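Local coordinates for protein angiotensin-converting enzyme (Anopheles gambiae, PDB 6S1Y) that probably acts as a zinc-dependent peptidase of the angiotensin-converting enzyme family, trimming short peptides in the malaria mosquito, at residues A[81-84]-A[85-88]; A[152-155]-A[156-160]; A[398-401]-A[402-406]; A[96-99]-A[100-104]. One frame throughout, in Å; residues are numbered along the deposited sequence.

Contact 1. Residues A[81-84]-A[85-88]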
loop_
_atom_site.group_PDB
_atom_site.type_symbol
_atom_site.label_atom_id
_atom_site.label_comp_id
_atom_site.label_asym_id
_atom_site.label_seq_id
_atom_site.Cartn_x
_atom_site.Cartn_y
_atom_site.Cartn_z
ATOM N N ALA A 81 32.217 -3.749 6.346
ATOM C CA ALA A 81 31.166 -2.924 5.754
ATOM C C ALA A 81 29.862 -3.065 6.528
ATOM O O ALA A 81 29.151 -2.077 6.748
ATOM C CB ALA A 81 30.965 -3.303 4.289
ATOM N N THR A 82 29.535 -4.290 6.952
ATOM C CA THR A 82 28.362 -4.509 7.790
ATOM C C THR A 82 28.368 -3.587 9.005
ATOM O O THR A 82 27.307 -3.125 9.449
ATOM C CB THR A 82 28.311 -5.972 8.235
ATOM O OG1 THR A 82 28.471 -6.829 7.097
ATOM C CG2 THR A 82 26.986 -6.291 8.926
ATOM N N LEU A 83 29.555 -3.302 9.551
ATOM C CA LEU A 83 29.642 -2.485 10.754
ATOM C C LEU A 83 29.394 -1.014 10.446
ATOM O O LEU A 83 28.670 -0.335 11.182
ATOM C CB LEU A 83 31.007 -2.649 11.418
ATOM C CG LEU A 83 31.032 -2.136 12.860
ATOM C CD1 LEU A 83 30.397 -3.178 13.772
ATOM C CD2 LEU A 83 32.429 -1.787 13.327
ATOM N N LYS A 84 30.018 -0.498 9.380
ATOM C CA LYS A 84 29.728 0.862 8.949
ATOM C C LYS A 84 28.230 1.064 8.780
ATOM O O LYS A 84 27.695 2.137 9.079
ATOM C CB LYS A 84 30.437 1.170 7.627
ATOM C CG LYS A 84 31.953 1.226 7.680
ATOM C CD LYS A 84 32.509 1.785 6.367
ATOM C CE LYS A 84 33.956 1.375 6.133
ATOM N NZ LYS A 84 34.616 2.165 5.050
ATOM N N ARG A 85 27.540 0.035 8.291
ATOM C CA ARG A 85 26.119 0.157 7.985
ATOM C C ARG A 85 25.281 0.162 9.252
ATOM O O ARG A 85 24.257 0.848 9.323
ATOM C CB ARG A 85 25.703 -0.986 7.065
ATOM C CG ARG A 85 24.410 -0.775 6.324
ATOM C CD ARG A 85 24.121 -1.968 5.410
ATOM N NE ARG A 85 22.748 -1.954 4.931
ATOM C CZ ARG A 85 22.304 -1.193 3.936
ATOM N NH1 ARG A 85 23.132 -0.377 3.307
ATOM N NH2 ARG A 85 21.026 -1.247 3.581
ATOM N N ARG A 86 25.691 -0.607 10.263
ATOM C CA ARG A 86 24.966 -0.610 11.527
ATOM C C ARG A 86 25.055 0.741 12.210
ATOM O O ARG A 86 24.089 1.172 12.849
ATOM C CB ARG A 86 25.514 -1.705 12.436
ATOM C CG ARG A 86 25.100 -3.114 12.030
ATOM C CD ARG A 86 26.054 -4.177 12.589
ATOM N NE ARG A 86 25.991 -4.281 14.043
ATOM C CZ ARG A 86 26.893 -4.911 14.793
ATOM N NH1 ARG A 86 27.943 -5.497 14.229
ATOM N NH2 ARG A 86 26.749 -4.948 16.112
ATOM N N ILE A 87 26.187 1.424 12.072
ATOM C CA ILE A 87 26.364 2.713 12.728
ATOM C C ILE A 87 25.574 3.798 12.008
ATOM O O ILE A 87 25.017 4.699 12.646
ATOM C CB ILE A 87 27.861 3.070 12.805
ATOM C CG1 ILE A 87 28.579 2.154 13.799
ATOM C CG2 ILE A 87 28.042 4.534 13.201
ATOM C CD1 ILE A 87 29.993 1.823 13.393
ATOM N N LYS A 88 25.526 3.746 10.672
ATOM C CA LYS A 88 24.784 4.751 9.915
ATOM C C LYS A 88 23.285 4.658 10.184
ATOM O O LYS A 88 22.622 5.682 10.383
ATOM C CB LYS A 88 25.071 4.589 8.420
ATOM C CG LYS A 88 24.390 5.629 7.521
ATOM C CD LYS A 88 24.590 5.317 6.027
ATOM C CE LYS A 88 23.683 4.177 5.546
ATOM N NZ LYS A 88 24.394 3.186 4.677
#

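Contact 2. Residues A[152-155]-A[156-160]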
loop_
_atom_site.group_PDB
_atom_site.type_symbol
_atom_site.label_atom_id
_atom_site.label_comp_id
_atom_site.label_asym_id
_atom_site.label_seq_id
_atom_site.Cartn_x
_atom_site.Cartn_y
_atom_site.Cartn_z
ATOM N N LEU A 152 -23.966 7.289 -4.491
ATOM C CA LEU A 152 -22.509 7.325 -4.470
ATOM C C LEU A 152 -21.992 8.754 -4.332
ATOM O O LEU A 152 -21.065 9.014 -3.562
ATOM C CB LEU A 152 -21.974 6.673 -5.742
ATOM C CG LEU A 152 -22.290 5.179 -5.816
ATOM C CD1 LEU A 152 -22.111 4.715 -7.245
ATOM C CD2 LEU A 152 -21.394 4.410 -4.897
ATOM N N LYS A 153 -22.596 9.698 -5.050
ATOM C CA LYS A 153 -22.130 11.078 -4.970
ATOM C C LYS A 153 -22.327 11.657 -3.569
ATOM O O LYS A 153 -21.422 12.304 -3.020
ATOM C CB LYS A 153 -22.849 11.919 -6.022
ATOM C CG LYS A 153 -22.701 13.393 -5.822
ATOM C CD LYS A 153 -23.024 14.149 -7.093
ATOM C CE LYS A 153 -24.487 14.096 -7.429
ATOM N NZ LYS A 153 -24.667 14.424 -8.886
ATOM N N TYR A 154 -23.484 11.403 -2.957
ATOM C CA TYR A 154 -23.723 11.849 -1.586
ATOM C C TYR A 154 -22.634 11.340 -0.647
ATOM O O TYR A 154 -22.026 12.115 0.098
ATOM C CB TYR A 154 -25.113 11.383 -1.111
ATOM C CG TYR A 154 -25.326 11.442 0.402
ATOM C CD1 TYR A 154 -25.716 12.616 1.019
ATOM C CD2 TYR A 154 -25.137 10.314 1.197
ATOM C CE1 TYR A 154 -25.909 12.674 2.389
ATOM C CE2 TYR A 154 -25.329 10.361 2.562
ATOM C CZ TYR A 154 -25.723 11.549 3.155
ATOM O OH TYR A 154 -25.911 11.607 4.530
ATOM N N TYR A 155 -22.342 10.042 -0.686
ATOM C CA TYR A 155 -21.357 9.530 0.256
ATOM C C TYR A 155 -19.963 10.035 -0.069
ATOM O O TYR A 155 -19.149 10.247 0.830
ATOM C CB TYR A 155 -21.372 8.007 0.297
ATOM C CG TYR A 155 -22.583 7.429 1.019
ATOM C CD1 TYR A 155 -22.759 7.584 2.403
ATOM C CD2 TYR A 155 -23.550 6.719 0.314
ATOM C CE1 TYR A 155 -23.867 7.052 3.049
ATOM C CE2 TYR A 155 -24.654 6.202 0.947
ATOM C CZ TYR A 155 -24.812 6.357 2.310
ATOM O OH TYR A 155 -25.927 5.813 2.904
ATOM N N TRP A 156 -19.642 10.181 -1.354
ATOM C CA TRP A 156 -18.340 10.745 -1.718
ATOM C C TRP A 156 -18.185 12.133 -1.109
ATOM O O TRP A 156 -17.192 12.421 -0.430
ATOM C CB TRP A 156 -18.197 10.782 -3.236
ATOM C CG TRP A 156 -16.833 11.133 -3.731
ATOM C CD1 TRP A 156 -15.917 10.283 -4.281
ATOM C CD2 TRP A 156 -16.229 12.430 -3.746
ATOM N NE1 TRP A 156 -14.771 10.978 -4.643
ATOM C CE2 TRP A 156 -14.941 12.292 -4.323
ATOM C CE3 TRP A 156 -16.649 13.703 -3.329
ATOM C CZ2 TRP A 156 -14.065 13.370 -4.466
ATOM C CZ3 TRP A 156 -15.769 14.783 -3.476
ATOM C CH2 TRP A 156 -14.500 14.606 -4.046
ATOM N N VAL A 157 -19.206 12.981 -1.288
ATOM C CA VAL A 157 -19.185 14.339 -0.743
ATOM C C VAL A 157 -19.111 14.329 0.783
ATOM O O VAL A 157 -18.338 15.085 1.388
ATOM C CB VAL A 157 -20.409 15.126 -1.232
ATOM C CG1 VAL A 157 -20.544 16.456 -0.462
ATOM C CG2 VAL A 157 -20.306 15.355 -2.751
ATOM N N GLN A 158 -19.932 13.497 1.430
ATOM C CA GLN A 158 -19.864 13.354 2.881
ATOM C C GLN A 158 -18.460 12.985 3.336
ATOM O O GLN A 158 -17.900 13.610 4.246
ATOM C CB GLN A 158 -20.851 12.289 3.341
ATOM C CG GLN A 158 -22.301 12.714 3.214
ATOM C CD GLN A 158 -22.712 13.675 4.296
ATOM O OE1 GLN A 158 -22.369 13.495 5.480
ATOM N NE2 GLN A 158 -23.457 14.700 3.916
ATOM N N TRP A 159 -17.873 11.962 2.714
ATOM C CA TRP A 159 -16.580 11.471 3.170
ATOM C C TRP A 159 -15.514 12.556 3.083
ATOM O O TRP A 159 -14.797 12.819 4.059
ATOM C CB TRP A 159 -16.147 10.245 2.356
ATOM C CG TRP A 159 -14.752 9.825 2.732
ATOM C CD1 TRP A 159 -13.601 10.049 2.031
ATOM C CD2 TRP A 159 -14.356 9.150 3.938
ATOM N NE1 TRP A 159 -12.514 9.557 2.720
ATOM C CE2 TRP A 159 -12.956 8.989 3.886
ATOM C CE3 TRP A 159 -15.058 8.653 5.048
ATOM C CZ2 TRP A 159 -12.244 8.357 4.899
ATOM C CZ3 TRP A 159 -14.354 8.034 6.050
ATOM C CH2 TRP A 159 -12.957 7.900 5.977
ATOM N N TYR A 160 -15.376 13.178 1.909
ATOM C CA TYR A 160 -14.315 14.149 1.675
ATOM C C TYR A 160 -14.540 15.423 2.486
ATOM O O TYR A 160 -13.581 16.026 2.971
ATOM C CB TYR A 160 -14.223 14.464 0.170
ATOM C CG TYR A 160 -13.434 13.458 -0.645
ATOM C CD1 TYR A 160 -14.007 12.225 -1.045
ATOM C CD2 TYR A 160 -12.107 13.693 -0.969
ATOM C CE1 TYR A 160 -13.259 11.267 -1.756
ATOM C CE2 TYR A 160 -11.353 12.742 -1.685
ATOM C CZ TYR A 160 -11.935 11.555 -2.087
ATOM O OH TYR A 160 -11.180 10.675 -2.804
#

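Contact 3. Residues A[398-401]-A[402-406]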
loop_
_atom_site.group_PDB
_atom_site.type_symbol
_atom_site.label_atom_id
_atom_site.label_comp_id
_atom_site.label_asym_id
_atom_site.label_seq_id
_atom_site.Cartn_x
_atom_site.Cartn_y
_atom_site.Cartn_z
ATOM N N PRO A 398 -7.051 -18.723 -11.731
ATOM C CA PRO A 398 -8.053 -19.794 -11.741
ATOM C C PRO A 398 -7.506 -21.122 -11.244
ATOM O O PRO A 398 -8.190 -21.831 -10.504
ATOM C CB PRO A 398 -8.472 -19.855 -13.215
ATOM C CG PRO A 398 -8.212 -18.504 -13.736
ATOM C CD PRO A 398 -6.957 -18.035 -13.032
ATOM N N LYS A 399 -6.272 -21.466 -11.612
ATOM C CA LYS A 399 -5.652 -22.702 -11.138
ATOM C C LYS A 399 -5.765 -22.840 -9.619
ATOM O O LYS A 399 -6.318 -23.820 -9.113
ATOM C CB LYS A 399 -4.187 -22.718 -11.582
ATOM C CG LYS A 399 -3.368 -23.863 -11.062
ATOM C CD LYS A 399 -1.902 -23.694 -11.472
ATOM C CE LYS A 399 -1.720 -23.848 -12.979
ATOM N NZ LYS A 399 -0.360 -23.411 -13.417
ATOM N N HIS A 400 -5.259 -21.853 -8.874
ATOM C CA HIS A 400 -5.242 -21.958 -7.418
ATOM C C HIS A 400 -6.649 -21.957 -6.837
ATOM O O HIS A 400 -6.965 -22.755 -5.939
ATOM C CB HIS A 400 -4.425 -20.813 -6.824
ATOM C CG HIS A 400 -4.195 -20.941 -5.351
ATOM N ND1 HIS A 400 -3.115 -21.618 -4.825
ATOM C CD2 HIS A 400 -4.917 -20.500 -4.293
ATOM C CE1 HIS A 400 -3.177 -21.582 -3.503
ATOM N NE2 HIS A 400 -4.263 -20.914 -3.156
ATOM N N LEU A 401 -7.511 -21.067 -7.322
ATOM C CA LEU A 401 -8.862 -20.995 -6.780
ATOM C C LEU A 401 -9.618 -22.293 -7.006
ATOM O O LEU A 401 -10.525 -22.623 -6.239
ATOM C CB LEU A 401 -9.610 -19.829 -7.416
ATOM C CG LEU A 401 -8.940 -18.467 -7.200
ATOM C CD1 LEU A 401 -9.495 -17.424 -8.156
ATOM C CD2 LEU A 401 -9.102 -18.047 -5.724
ATOM N N LYS A 402 -9.283 -23.023 -8.072
ATOM C CA LYS A 402 -9.887 -24.339 -8.282
ATOM C C LYS A 402 -9.341 -25.345 -7.271
ATOM O O LYS A 402 -10.111 -26.054 -6.616
ATOM C CB LYS A 402 -9.655 -24.800 -9.725
ATOM C CG LYS A 402 -10.682 -24.241 -10.713
ATOM C CD LYS A 402 -10.703 -25.002 -12.041
ATOM C CE LYS A 402 -9.709 -24.433 -13.041
ATOM N NZ LYS A 402 -9.213 -25.477 -13.994
ATOM N N LYS A 403 -8.019 -25.370 -7.082
ATOM C CA LYS A 403 -7.413 -26.222 -6.061
ATOM C C LYS A 403 -8.152 -26.115 -4.727
ATOM O O LYS A 403 -8.615 -27.115 -4.172
ATOM C CB LYS A 403 -5.941 -25.848 -5.861
ATOM C CG LYS A 403 -4.971 -26.457 -6.850
ATOM C CD LYS A 403 -3.540 -25.972 -6.580
ATOM C CE LYS A 403 -2.645 -26.183 -7.810
ATOM N NZ LYS A 403 -1.446 -25.291 -7.821
ATOM N N VAL A 404 -8.256 -24.888 -4.190
ATOM C CA VAL A 404 -8.846 -24.664 -2.870
ATOM C C VAL A 404 -10.353 -24.662 -2.919
ATOM O O VAL A 404 -11.008 -24.388 -1.896
ATOM C CB VAL A 404 -8.337 -23.341 -2.258
ATOM C CG1 VAL A 404 -6.821 -23.319 -2.235
ATOM C CG2 VAL A 404 -8.872 -22.128 -3.042
ATOM N N GLY A 405 -10.946 -24.948 -4.065
ATOM C CA GLY A 405 -12.370 -25.142 -4.122
ATOM C C GLY A 405 -13.201 -23.887 -4.179
ATOM O O GLY A 405 -14.425 -23.974 -4.019
ATOM N N LEU A 406 -12.589 -22.720 -4.407
ATOM C CA LEU A 406 -13.354 -21.485 -4.426
ATOM C C LEU A 406 -13.909 -21.161 -5.798
ATOM O O LEU A 406 -14.739 -20.258 -5.919
ATOM C CB LEU A 406 -12.510 -20.316 -3.953
ATOM C CG LEU A 406 -12.346 -20.238 -2.447
ATOM C CD1 LEU A 406 -11.248 -19.275 -2.087
ATOM C CD2 LEU A 406 -13.645 -19.841 -1.768
#

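Contact 4. Residues A[96-99]-A[100-104]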
loop_
_atom_site.group_PDB
_atom_site.type_symbol
_atom_site.label_atom_id
_atom_site.label_comp_id
_atom_site.label_asym_id
_atom_site.label_seq_id
_atom_site.Cartn_x
_atom_site.Cartn_y
_atom_site.Cartn_z
ATOM N N ALA A 96 13.088 12.406 15.194
ATOM C CA ALA A 96 13.713 12.541 16.501
ATOM C C ALA A 96 14.782 13.623 16.515
ATOM O O ALA A 96 15.227 14.000 17.593
ATOM C CB ALA A 96 14.310 11.200 16.948
ATOM N N ALA A 97 15.190 14.148 15.356
ATOM C CA ALA A 97 16.151 15.244 15.347
ATOM C C ALA A 97 15.587 16.532 15.923
ATOM O O ALA A 97 16.360 17.452 16.196
ATOM C CB ALA A 97 16.653 15.508 13.927
ATOM N N LEU A 98 14.287 16.626 16.124
ATOM C CA LEU A 98 13.724 17.898 16.554
ATOM C C LEU A 98 13.820 18.059 18.071
ATOM O O LEU A 98 13.785 17.075 18.812
ATOM C CB LEU A 98 12.260 18.004 16.138
ATOM C CG LEU A 98 11.917 18.037 14.651
ATOM C CD1 LEU A 98 10.461 17.603 14.480
ATOM C CD2 LEU A 98 12.138 19.418 14.038
ATOM N N PRO A 99 13.924 19.295 18.559
ATOM C CA PRO A 99 13.739 19.512 19.999
ATOM C C PRO A 99 12.400 18.921 20.422
ATOM O O PRO A 99 11.428 18.923 19.660
ATOM C CB PRO A 99 13.775 21.038 20.154
ATOM C CG PRO A 99 13.582 21.593 18.760
ATOM C CD PRO A 99 14.105 20.560 17.811
ATOM N N ALA A 100 12.362 18.404 21.651
ATOM C CA ALA A 100 11.241 17.577 22.073
ATOM C C ALA A 100 9.912 18.309 21.960
ATOM O O ALA A 100 8.891 17.679 21.675
ATOM C CB ALA A 100 11.454 17.092 23.508
ATOM N N ASP A 101 9.888 19.623 22.188
ATOM C CA ASP A 101 8.621 20.339 22.081
ATOM C C ASP A 101 8.084 20.261 20.657
ATOM O O ASP A 101 6.893 20.006 20.446
ATOM C CB ASP A 101 8.780 21.797 22.515
ATOM C CG ASP A 101 9.862 22.502 21.749
ATOM O OD1 ASP A 101 10.887 21.841 21.476
ATOM O OD2 ASP A 101 9.689 23.693 21.406
ATOM N N GLN A 102 8.958 20.473 19.666
ATOM C CA GLN A 102 8.537 20.422 18.270
ATOM C C GLN A 102 8.249 18.990 17.830
ATOM O O GLN A 102 7.374 18.768 16.986
ATOM C CB GLN A 102 9.605 21.057 17.376
ATOM C CG GLN A 102 9.727 22.584 17.484
ATOM C CD GLN A 102 10.733 23.157 16.471
ATOM O OE1 GLN A 102 11.940 22.984 16.619
ATOM N NE2 GLN A 102 10.226 23.817 15.428
ATOM N N PHE A 103 8.974 18.015 18.383
ATOM C CA PHE A 103 8.666 16.610 18.129
ATOM C C PHE A 103 7.233 16.285 18.541
ATOM O O PHE A 103 6.446 15.756 17.749
ATOM C CB PHE A 103 9.670 15.732 18.877
ATOM C CG PHE A 103 9.463 14.246 18.690
ATOM C CD1 PHE A 103 10.095 13.572 17.666
ATOM C CD2 PHE A 103 8.659 13.530 19.561
ATOM C CE1 PHE A 103 9.920 12.212 17.486
ATOM C CE2 PHE A 103 8.482 12.150 19.397
ATOM C CZ PHE A 103 9.114 11.492 18.357
ATOM N N LYS A 104 6.862 16.614 19.774
ATOM C CA LYS A 104 5.513 16.294 20.215
ATOM C C LYS A 104 4.480 17.133 19.479
ATOM O O LYS A 104 3.322 16.715 19.343
ATOM C CB LYS A 104 5.394 16.480 21.727
ATOM C CG LYS A 104 6.419 15.670 22.505
ATOM C CD LYS A 104 6.046 15.578 23.982
ATOM C CE LYS A 104 7.246 15.805 24.900
ATOM N NZ LYS A 104 6.793 16.424 26.180
#

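Contact 1. Residues A[81-84]-A[85-88]
L83 and R86 meet through their side chains. The methyl CD1 of L83 lies 3.4 Å from NH1 of R86 and meets the guanidinium obliquely. One turn on, the same leucine packs on I87, with L83 CG 4.1 Å from I87 CD1. The leucine thus lies between an arginine head and an isoleucine branch. R86 has its CG beside the backbone N, and its chain bends at chi3 (67°). That bend brings the guanidinium back along the earlier turn to the leucine. On the way, R86 CG and CD run close to the carbonyl oxygen of T82.

The backbone holds this spacing. R86 N donates to T82 O at 3.1 Å, and I87 N donates to L83 O at 3.2 Å. R85 N and K88 N make the matching bonds to A81 O and K84 O. Further out, NE of R86 forms a salt bridge to E23, which fixes the arginine against helix 12-42. L83, R86 and I87 all touch that helix. R85 NH2 hydrogen-bonds to S550 O. The arrangement is the i to i+3 and i to i+4 packing of an amphipathic alpha-helix, here the first turns of helix 81-90.

Contact 2. Residues A[152-155]-A[156-160]
Q158 N donates to Y154 O at 2.8 Å, with an N-H...O angle of 172°. W159 N reaches Y155 O at the same distance. W156 N and V157 N bond L152 O and K153 O in the same i to i+4 pattern. This ladder sets side chains four residues apart against each other.

The main side-chain pair is Y154 and Q158. CG of Q158 sits over one face of the Y154 ring, 3.7 Å from the ring centroid, in a CH-pi contact. The amide then follows the ring out toward the hydroxyl, and NE2 of Q158 lies 3.5 Å from CE1 of Y154. Ring and amide planes are 25° apart, so the amide lies nearly flat along the phenol. A fold at chi2 of Q158 (-76°) lays the amide there. Y154 OH itself bonds to C123 O.

Within 156-160, W156 and Y160 meet ring face to ring face on another side of the helix. CD1 of Y160 lies 3.3 Å above the W156 ring plane, over its centre. Y155 and W159 face helix 135-145, and Y155 OH takes a bond with Y125 N. W159 NE1 bonds to A484 O, and its side chain is about 11 Å from the bound glutamyl ligand. K153 pairs with E150 one turn back.

The whole is a regular alpha-helix, 149-163, whose aromatic side chains pack it into the largely helical fold of this peptidase family.

Contact 3. Residues A[398-401]-A[402-406]
A Schellman motif ends the short helix 398-403, and the contact covers the helix and this C-terminal cap. L401 O accepts a hydrogen bond from L406 N at 2.8 Å, while G405 N turns back to K402 O at 2.9 Å. G405 makes the reversal with a positive phi of 81°. Beside the cap, L401 CD2 and L406 CD1 come to 4.4 Å. This is the apolar contact between residues before and after the turn that often accompanies a Schellman motif.

The helix itself is held by V404 N to H400 O at 3.0 Å, K403 N to K399 O and K402 N to P398 O. K402 N also makes a weak hydrogen bond to K399 O. H400 and V404 also meet through their side chains. V404 CG1 approaches the imidazole obliquely, 3.6 Å from NE2 of H400. V404 places this methyl beside its backbone N (chi1 -54°), facing back to the histidine one turn earlier.

K399 and K403 run side by side and point the same way, with their NZ atoms 6.0 Å apart. Acidic partners probably offset the like charges. K403 NZ forms a salt bridge to D531, which also bonds H400 ND1. K399 NZ forms a salt bridge to E517 and a hydrogen bond to N529 O.

The helix follows helix 381-395 in the chain, and H400 meets F296 of helix 286-299 and, edge-to-face, Y533. Past the cap, G405 O is bonded by Q282, and L406 rests on Y284.

Contact 4. Residues A[96-99]-A[100-104]
Q102 turns its CG beside the backbone N (chi1 -71°) and then extends, which brings the amide oxygen up to CG and CD of the P99 ring. There Q102 OE1 makes a close approach of 3.0 Å to CG of P99 and lies 3.5 Å from its CD. D101 has its CG between the backbone N and the carbonyl carbon (chi1 55°), which turns OD1 of D101 to within 3.3 Å of P99 CB. Two side-chain oxygens therefore meet the carbons of one pyrrolidine ring.

P99 is the N-cap residue of helix 100-119. Its carbonyl accepts the first helical bond, from F103 N to P99 O at 2.9 Å. The F103 ring turns an edge to A96, with CE1 of F103 3.9 Å from the backbone N of A96. L98 adds an apolar touch, its CB 4.4 Å from CB of F103.

Helix 46-70 meets A96 and F103, with A60 touching both. Helix 168-184 meets L98, P99 and Q102, and R184 touches both P99 and Q102.

P99 has no side-chain hydroxyl or carboxylate with which to cap the helix. It caps through none of its side-chain atoms; its carbonyl takes the F103 N-H. The carboxylate of D101 sits in the first turn, where a negative charge would probably interact favourably with the helix dipole.

In chain order come contact 1 (81-88), contact 4 (96-104), contact 2 (152-160) and contact 3 (398-406). None touches another. Contacts 1 and 4 are the closest pair, with centres 26 Å apart, and lie on successive helices, 81-90 and 100-119. Contact 2 lies on helix 149-163, its centre 50 Å from that of contact 1, on the opposite side of the chain's centre. Contact 3 is 52 Å from contact 4 between centres, also across the chain's centre. Each is local to one helix or its end. All four centres lie 23 to 29 Å from the centre of the chain, in the outer helical scaffold. The zinc is held by H357, H361 and E385 of other helices.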